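Long-range contact in 5-carboxymethyl-2-hydroxymuconate semialdehyde dehydrogenase (Thermus thermophilus, PDB 2D4E), which probably oxidises 5-carboxymethyl-2-hydroxymuconate semialdehyde to the corresponding carboxylic acid with NAD as cofactor, as a member of the aldehyde dehydrogenase family: residues 297-303 with 411-415. Residues are numbered along the deposited sequence; the frame is centred on the assembly and turned at random.
Sequences IFSFNGE and FGPVL. With NAD (nicotinamide-adenine-dinucleotide), chain K.
I297, near the end of helix 286-298, meets the start of strand 414-420: its CG1 lies 4.0 Å from CB of L415, and its CD1 reaches the carbonyl of V414. CG1 stands anti to the backbone N (chi1 178°), which sends this branch across L415, while CG2 packs over the centre of the F298 ring. F298 turns an edge to P413, with CE2 3.6 Å from P413 O near the ring plane and CD2 against P413 CB. Beyond the helix, the carbonyl of N301 rests on the proline ring, O to P413 CD 3.2 Å; the N301 side-chain amide is hydrogen-bonded elsewhere, OD1 to G345 N and ND2 to G115 O. G302, with positive phi (71°), lies flat on the backbone of G412 and P413, where a beta carbon would strike P413 N. P413 itself centres an inverse gamma turn closed from V414 N to G412 O. E303 ends the first segment by laying its backbone over the F411 ring, CA 3.9 Å above the centre, as its carboxylate leads off to I348 N. The nicotinamide ribose of NAD lies against the opposite face, offset toward the rim, with F411 CE1 3.4 Å from NAD C2D; F411 thus forms part of the NAD-pocket wall, backed by E303. A serine here would probably lose this sandwich, opening a gap between the E303 backbone and the ribose. W172 also meets the F411 ring, and H352 of helix 350-365 binds F411 O. Farther along, P413 and L415 pair with strand 395-398, F298 and L415 pack on helix 315-331, and F298 also touches F513 of a second subunit.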
# COMPACT_ATOMS: atom_id res chain seq x y z
N ILE C 297 -24.80 22.37 -12.74
CA ILE C 297 -26.07 21.82 -13.19
C ILE C 297 -26.36 22.15 -14.66
O ILE C 297 -26.87 21.31 -15.39
CB ILE C 297 -27.28 22.30 -12.32
CG1 ILE C 297 -28.59 21.73 -12.87
CG2 ILE C 297 -27.38 23.82 -12.34
CD1 ILE C 297 -28.60 20.21 -13.05
N PHE C 298 -26.00 23.36 -15.08
CA PHE C 298 -26.28 23.76 -16.46
C PHE C 298 -25.22 23.47 -17.52
O PHE C 298 -25.54 23.44 -18.70
CB PHE C 298 -26.67 25.24 -16.48
CG PHE C 298 -27.91 25.54 -15.67
CD1 PHE C 298 -27.89 26.53 -14.68
CD2 PHE C 298 -29.07 24.81 -15.86
CE1 PHE C 298 -29.02 26.77 -13.89
CE2 PHE C 298 -30.21 25.03 -15.08
CZ PHE C 298 -30.18 26.02 -14.09
N SER C 299 -23.97 23.24 -17.12
CA SER C 299 -22.94 22.93 -18.10
C SER C 299 -23.27 21.57 -18.74
O SER C 299 -24.06 20.80 -18.18
CB SER C 299 -21.56 22.86 -17.45
OG SER C 299 -21.48 21.75 -16.57
N PHE C 300 -22.67 21.30 -19.89
CA PHE C 300 -22.90 20.04 -20.61
C PHE C 300 -24.40 19.81 -20.87
O PHE C 300 -24.89 18.68 -20.85
CB PHE C 300 -22.30 18.87 -19.81
CG PHE C 300 -21.66 17.81 -20.67
CD1 PHE C 300 -22.35 16.65 -21.01
CD2 PHE C 300 -20.37 17.99 -21.17
CE1 PHE C 300 -21.77 15.68 -21.84
CE2 PHE C 300 -19.77 17.02 -22.00
CZ PHE C 300 -20.48 15.87 -22.33
N ASN C 301 -25.10 20.92 -21.13
CA ASN C 301 -26.54 20.91 -21.41
C ASN C 301 -27.33 20.16 -20.36
O ASN C 301 -28.39 19.61 -20.66
CB ASN C 301 -26.84 20.29 -22.79
CG ASN C 301 -26.08 20.96 -23.92
OD1 ASN C 301 -25.59 22.08 -23.77
ND2 ASN C 301 -26.01 20.29 -25.06
N GLY C 302 -26.83 20.13 -19.13
CA GLY C 302 -27.53 19.43 -18.07
C GLY C 302 -27.50 17.91 -18.19
O GLY C 302 -28.08 17.20 -17.37
N GLU C 303 -26.82 17.40 -19.21
CA GLU C 303 -26.74 15.96 -19.43
C GLU C 303 -25.43 15.38 -18.88
O GLU C 303 -24.68 14.70 -19.58
CB GLU C 303 -26.89 15.68 -20.93
CG GLU C 303 -28.17 16.28 -21.49
CD GLU C 303 -28.24 16.26 -23.01
OE1 GLU C 303 -27.27 16.71 -23.66
OE2 GLU C 303 -29.27 15.82 -23.55
N PHE C 411 -31.80 14.36 -15.94
CA PHE C 411 -30.73 14.36 -16.94
C PHE C 411 -30.94 15.42 -18.01
O PHE C 411 -30.86 15.16 -19.22
CB PHE C 411 -30.59 12.98 -17.59
CG PHE C 411 -29.18 12.64 -17.99
CD1 PHE C 411 -28.16 12.64 -17.04
CD2 PHE C 411 -28.87 12.33 -19.31
CE1 PHE C 411 -26.84 12.35 -17.41
CE2 PHE C 411 -27.55 12.04 -19.69
CZ PHE C 411 -26.54 12.05 -18.74
N GLY C 412 -31.22 16.64 -17.54
CA GLY C 412 -31.43 17.77 -18.42
C GLY C 412 -31.10 19.01 -17.63
O GLY C 412 -30.82 18.91 -16.43
N PRO C 413 -31.11 20.19 -18.26
CA PRO C 413 -30.78 21.42 -17.52
C PRO C 413 -31.94 21.86 -16.62
O PRO C 413 -32.53 22.93 -16.82
CB PRO C 413 -30.47 22.41 -18.63
CG PRO C 413 -31.41 21.98 -19.72
CD PRO C 413 -31.32 20.47 -19.69
N VAL C 414 -32.25 21.03 -15.63
CA VAL C 414 -33.33 21.30 -14.69
C VAL C 414 -32.84 21.19 -13.25
O VAL C 414 -32.31 20.16 -12.84
CB VAL C 414 -34.50 20.30 -14.86
CG1 VAL C 414 -35.61 20.63 -13.86
CG2 VAL C 414 -35.04 20.35 -16.30
N LEU C 415 -33.02 22.26 -12.49
CA LEU C 415 -32.58 22.30 -11.11
C LEU C 415 -33.74 22.47 -10.14
O LEU C 415 -34.72 23.14 -10.45
CB LEU C 415 -31.60 23.47 -10.90
CG LEU C 415 -31.06 23.69 -9.49
CD1 LEU C 415 -30.07 22.58 -9.14
CD2 LEU C 415 -30.37 25.05 -9.41
PA NAD K . -28.93 3.75 -21.16
O1A NAD K . -30.19 3.35 -21.76
O2A NAD K . -28.63 2.98 -19.94
O5B NAD K . -27.65 3.55 -22.14
C5B NAD K . -26.34 3.01 -21.74
C4B NAD K . -26.02 1.85 -22.65
O4B NAD K . -26.94 0.81 -22.26
C3B NAD K . -26.33 2.09 -24.16
O3B NAD K . -25.16 1.82 -24.97
C2B NAD K . -27.51 1.15 -24.42
O2B NAD K . -27.56 0.65 -25.77
C1B NAD K . -27.28 0.07 -23.37
N9A NAD K . -28.48 -0.67 -23.07
C8A NAD K . -29.78 -0.22 -22.91
N7A NAD K . -30.67 -1.21 -22.63
C5A NAD K . -29.86 -2.35 -22.60
C6A NAD K . -30.17 -3.74 -22.35
N6A NAD K . -31.41 -4.17 -22.10
N1A NAD K . -29.11 -4.63 -22.40
C2A NAD K . -27.83 -4.16 -22.68
N3A NAD K . -27.45 -2.91 -22.91
C4A NAD K . -28.51 -2.04 -22.86
O3 NAD K . -28.99 5.24 -20.91
PN NAD K . -28.27 6.58 -21.37
O1N NAD K . -29.34 7.47 -21.84
O2N NAD K . -27.22 6.24 -22.35
O5D NAD K . -27.84 6.94 -19.92
C5D NAD K . -27.53 8.21 -19.41
C4D NAD K . -27.32 7.75 -18.00
O4D NAD K . -25.95 7.32 -17.77
C3D NAD K . -27.73 8.71 -16.89
O3D NAD K . -28.56 8.08 -15.90
C2D NAD K . -26.36 9.16 -16.37
O2D NAD K . -26.46 9.60 -15.00
C1D NAD K . -25.53 7.91 -16.58
N1N NAD K . -24.08 8.17 -16.61
C2N NAD K . -23.43 7.76 -15.46
C3N NAD K . -22.07 7.99 -15.41
C7N NAD K . -21.24 7.60 -14.20
O7N NAD K . -20.04 7.82 -14.22
N7N NAD K . -21.83 7.03 -13.13
C4N NAD K . -21.35 8.63 -16.52
C5N NAD K . -22.16 9.00 -17.64
C6N NAD K . -23.51 8.81 -17.76